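Local coordinates for protein dihydroorotase (Saccharomyces cerevisiae S288C, PDB 6L0A) that catalyses the zinc-dependent, reversible interconversion of N-carbamoyl-L-aspartate and dihydroorotate, the third step of de novo pyrimidine biosynthesis, at residues C[244-256]-C[299-312]. Numbering follows the deposited sequence.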
# COMPACT_ATOMS: atom_id res chain seq x y z
N LYS C 244 20.76 -8.98 0.48
CA LYS C 244 21.81 -9.97 0.25
C LYS C 244 22.45 -9.78 -1.12
O LYS C 244 23.67 -9.94 -1.27
CB LYS C 244 21.27 -11.39 0.40
CG LYS C 244 21.28 -11.92 1.83
CD LYS C 244 21.24 -13.46 1.89
CE LYS C 244 22.56 -14.04 2.40
NZ LYS C 244 22.75 -13.85 3.87
N ALA C 245 21.64 -9.45 -2.13
CA ALA C 245 22.20 -9.16 -3.45
C ALA C 245 23.08 -7.92 -3.41
O ALA C 245 24.16 -7.90 -4.00
CB ALA C 245 21.07 -9.00 -4.48
N ALA C 246 22.64 -6.88 -2.69
CA ALA C 246 23.36 -5.61 -2.73
C ALA C 246 24.75 -5.74 -2.11
O ALA C 246 25.69 -5.07 -2.55
CB ALA C 246 22.57 -4.53 -2.00
N VAL C 247 24.89 -6.57 -1.08
CA VAL C 247 26.18 -6.75 -0.43
C VAL C 247 26.90 -7.99 -0.95
O VAL C 247 27.91 -8.41 -0.37
CB VAL C 247 26.03 -6.80 1.10
CG1 VAL C 247 25.44 -5.49 1.61
CG2 VAL C 247 25.17 -7.98 1.51
N SER C 248 26.44 -8.57 -2.06
CA SER C 248 26.96 -9.85 -2.52
C SER C 248 28.37 -9.74 -3.10
O SER C 248 29.06 -10.76 -3.20
CB SER C 248 26.02 -10.46 -3.57
OG SER C 248 26.08 -9.75 -4.81
N GLY C 249 28.80 -8.53 -3.48
CA GLY C 249 30.02 -8.39 -4.25
C GLY C 249 29.93 -8.90 -5.67
O GLY C 249 30.96 -9.03 -6.34
N LYS C 250 28.71 -9.20 -6.16
CA LYS C 250 28.54 -9.67 -7.52
C LYS C 250 28.49 -8.48 -8.48
O LYS C 250 27.83 -7.48 -8.17
CB LYS C 250 27.25 -10.48 -7.65
CG LYS C 250 27.37 -11.95 -7.26
CD LYS C 250 28.55 -12.63 -7.95
CE LYS C 250 29.62 -13.04 -6.96
NZ LYS C 250 30.91 -13.39 -7.63
N PRO C 251 29.14 -8.56 -9.64
CA PRO C 251 29.23 -7.40 -10.53
C PRO C 251 27.95 -7.10 -11.30
O PRO C 251 27.92 -6.11 -12.04
CB PRO C 251 30.35 -7.81 -11.49
CG PRO C 251 30.20 -9.30 -11.59
CD PRO C 251 29.79 -9.76 -10.21
N TYR C 252 26.90 -7.90 -11.17
CA TYR C 252 25.66 -7.65 -11.89
C TYR C 252 24.59 -6.99 -11.02
O TYR C 252 23.43 -6.92 -11.44
CB TYR C 252 25.12 -8.94 -12.52
CG TYR C 252 25.30 -10.20 -11.69
CD1 TYR C 252 26.41 -11.02 -11.86
CD2 TYR C 252 24.34 -10.59 -10.77
CE1 TYR C 252 26.57 -12.18 -11.13
CE2 TYR C 252 24.49 -11.75 -10.02
CZ TYR C 252 25.60 -12.54 -10.21
OH TYR C 252 25.75 -13.69 -9.47
N PHE C 253 24.96 -6.51 -9.83
CA PHE C 253 24.11 -5.66 -9.00
C PHE C 253 24.89 -4.39 -8.68
O PHE C 253 26.04 -4.48 -8.23
CB PHE C 253 23.68 -6.36 -7.70
CG PHE C 253 22.91 -7.63 -7.90
CD1 PHE C 253 21.66 -7.61 -8.50
CD2 PHE C 253 23.42 -8.85 -7.47
CE1 PHE C 253 20.94 -8.79 -8.69
CE2 PHE C 253 22.70 -10.02 -7.65
CZ PHE C 253 21.46 -9.99 -8.26
N PHE C 254 24.29 -3.23 -8.91
CA PHE C 254 24.94 -1.99 -8.48
C PHE C 254 23.88 -0.93 -8.22
O PHE C 254 22.68 -1.15 -8.43
CB PHE C 254 26.00 -1.51 -9.50
CG PHE C 254 25.54 -1.45 -10.93
CD1 PHE C 254 25.80 -2.49 -11.80
CD2 PHE C 254 24.90 -0.31 -11.43
CE1 PHE C 254 25.41 -2.43 -13.14
CE2 PHE C 254 24.51 -0.24 -12.76
CZ PHE C 254 24.77 -1.30 -13.61
N PHE C 255 24.33 0.21 -7.72
CA PHE C 255 23.46 1.23 -7.14
C PHE C 255 22.79 2.07 -8.21
O PHE C 255 23.47 2.65 -9.07
CB PHE C 255 24.27 2.14 -6.22
CG PHE C 255 23.48 3.25 -5.59
CD1 PHE C 255 22.31 2.99 -4.90
CD2 PHE C 255 23.94 4.57 -5.65
CE1 PHE C 255 21.61 4.02 -4.29
CE2 PHE C 255 23.25 5.60 -5.04
CZ PHE C 255 22.08 5.32 -4.36
N GLY C 256 21.46 2.15 -8.14
CA GLY C 256 20.72 3.17 -8.87
C GLY C 256 19.64 3.67 -7.94
O GLY C 256 18.78 2.88 -7.54
N ASN C 299 32.54 -4.37 0.66
CA ASN C 299 31.89 -4.52 -0.64
C ASN C 299 31.21 -3.24 -1.10
O ASN C 299 30.61 -3.23 -2.19
CB ASN C 299 30.88 -5.68 -0.61
CG ASN C 299 31.56 -7.04 -0.77
OD1 ASN C 299 32.76 -7.11 -1.02
ND2 ASN C 299 30.79 -8.12 -0.62
N LEU C 300 31.30 -2.16 -0.33
CA LEU C 300 30.58 -0.94 -0.66
C LEU C 300 31.11 -0.30 -1.93
O LEU C 300 30.33 0.12 -2.79
CB LEU C 300 30.65 0.05 0.50
CG LEU C 300 29.90 1.36 0.28
CD1 LEU C 300 28.40 1.08 0.13
CD2 LEU C 300 30.16 2.37 1.39
N LYS C 301 32.44 -0.22 -2.07
CA LYS C 301 33.01 0.46 -3.23
C LYS C 301 32.58 -0.21 -4.53
O LYS C 301 32.35 0.46 -5.54
CB LYS C 301 34.53 0.51 -3.12
CG LYS C 301 35.20 1.11 -4.35
CD LYS C 301 36.48 1.85 -4.00
CE LYS C 301 37.00 2.64 -5.20
NZ LYS C 301 37.29 1.73 -6.33
N GLY C 302 32.48 -1.54 -4.53
CA GLY C 302 32.01 -2.21 -5.72
C GLY C 302 30.58 -1.83 -6.06
O GLY C 302 30.27 -1.55 -7.22
N PHE C 303 29.71 -1.76 -5.05
CA PHE C 303 28.29 -1.55 -5.29
C PHE C 303 27.99 -0.13 -5.75
O PHE C 303 27.11 0.08 -6.59
CB PHE C 303 27.49 -1.90 -4.04
CG PHE C 303 26.00 -1.66 -4.18
CD1 PHE C 303 25.23 -2.51 -4.95
CD2 PHE C 303 25.40 -0.60 -3.55
CE1 PHE C 303 23.85 -2.29 -5.10
CE2 PHE C 303 24.03 -0.37 -3.67
CZ PHE C 303 23.26 -1.22 -4.46
N VAL C 304 28.72 0.87 -5.22
CA VAL C 304 28.45 2.27 -5.52
C VAL C 304 29.49 2.90 -6.44
O VAL C 304 29.42 4.11 -6.68
CB VAL C 304 28.30 3.12 -4.24
CG1 VAL C 304 27.18 2.57 -3.35
CG2 VAL C 304 29.63 3.19 -3.49
N SER C 305 30.45 2.13 -6.94
CA SER C 305 31.39 2.74 -7.89
C SER C 305 31.88 1.76 -8.94
O SER C 305 31.64 1.97 -10.13
CB SER C 305 32.59 3.35 -7.16
OG SER C 305 33.45 4.00 -8.09
N ASP C 306 32.56 0.68 -8.54
CA ASP C 306 33.26 -0.17 -9.50
C ASP C 306 32.31 -0.74 -10.55
O ASP C 306 32.58 -0.66 -11.76
CB ASP C 306 33.97 -1.33 -8.78
CG ASP C 306 34.99 -0.85 -7.76
OD1 ASP C 306 35.32 0.35 -7.73
OD2 ASP C 306 35.45 -1.71 -6.97
N PHE C 307 31.20 -1.34 -10.12
CA PHE C 307 30.40 -2.16 -11.02
C PHE C 307 29.61 -1.30 -12.01
O PHE C 307 29.47 -1.68 -13.18
CB PHE C 307 29.46 -3.07 -10.22
CG PHE C 307 30.19 -4.08 -9.38
CD1 PHE C 307 31.38 -4.65 -9.83
CD2 PHE C 307 29.71 -4.45 -8.13
CE1 PHE C 307 32.06 -5.59 -9.05
CE2 PHE C 307 30.38 -5.37 -7.35
CZ PHE C 307 31.56 -5.94 -7.81
N GLY C 308 29.12 -0.15 -11.57
CA GLY C 308 28.42 0.73 -12.50
C GLY C 308 29.36 1.35 -13.52
O GLY C 308 29.04 1.43 -14.71
N ILE C 309 30.53 1.79 -13.06
CA ILE C 309 31.54 2.32 -13.98
C ILE C 309 31.91 1.26 -15.02
O ILE C 309 32.04 1.57 -16.22
CB ILE C 309 32.77 2.81 -13.19
CG1 ILE C 309 32.49 4.20 -12.63
CG2 ILE C 309 34.03 2.78 -14.07
CD1 ILE C 309 33.53 4.69 -11.64
N SER C 310 32.08 0.01 -14.59
CA SER C 310 32.46 -1.05 -15.52
C SER C 310 31.35 -1.36 -16.53
O SER C 310 31.61 -1.51 -17.73
CB SER C 310 32.84 -2.31 -14.73
OG SER C 310 32.98 -3.44 -15.58
N PHE C 311 30.10 -1.45 -16.06
CA PHE C 311 28.99 -1.82 -16.95
C PHE C 311 28.72 -0.73 -17.98
O PHE C 311 28.46 -1.03 -19.15
CB PHE C 311 27.73 -2.09 -16.12
CG PHE C 311 26.60 -2.70 -16.90
CD1 PHE C 311 26.52 -4.06 -17.08
CD2 PHE C 311 25.61 -1.90 -17.46
CE1 PHE C 311 25.48 -4.63 -17.82
CE2 PHE C 311 24.58 -2.46 -18.18
CZ PHE C 311 24.51 -3.83 -18.35
N TYR C 312 28.74 0.53 -17.56
CA TYR C 312 28.51 1.63 -18.49
C TYR C 312 29.79 2.02 -19.22
O TYR C 312 29.74 2.92 -20.07
CB TYR C 312 27.94 2.84 -17.75
CG TYR C 312 26.43 2.78 -17.56
CD1 TYR C 312 25.87 2.14 -16.45
CD2 TYR C 312 25.57 3.36 -18.49
CE1 TYR C 312 24.47 2.08 -16.29
CE2 TYR C 312 24.20 3.32 -18.33
CZ TYR C 312 23.65 2.68 -17.24
OH TYR C 312 22.28 2.64 -17.10
O HOH W 1 29.46 -4.41 -13.74
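Phe-303 and Phe-307 reach residues 244-256 through different first torsions: CG of Phe-303 stands opposite its own backbone N (chi1 178°), whereas that of Phe-307 stands opposite its carbonyl carbon (chi1 -64°). Both project from helix 300-312, which crosses strand 253-255, a strand of the amidohydrolase TIM barrel, nearly at right angles (99°). The ring of Phe-303 lies between Ala-246 CB over one face and Phe-255 CA over the other; the small methyl of Ala-246, last residue of helix 236-246, probably allows that helix to approach the ring. Phe-307 lies against the type I turn from Lys-250 to Phe-253 that leads into the strand, where Pro-251 CA sits 3.5 Å from its ring centroid in a CH-pi contact, with the compact proline ring's CB against CD1. Replacing Phe-307 by alanine would probably open a gap between Pro-251 and Gly-302, whose CA atoms lie over its two faces. The ring of Phe-254 lies over Gly-308, whose CA approaches to 3.9 Å from the centroid; the bare CA of a glycine lets the helix backbone come up against the ring face. In the wider pi-type turn at 302-306, Phe-307 N bonds to Gly-302 O, and the carbonyl of Phe-303 instead accepts from Phe-255 N at 3.0 Å, tying strand to helix. Just before helix 300-312, Asn-299 uses its amide as donor: ND2 lies 2.9 Å from Val-247 O, above that carbonyl's plane.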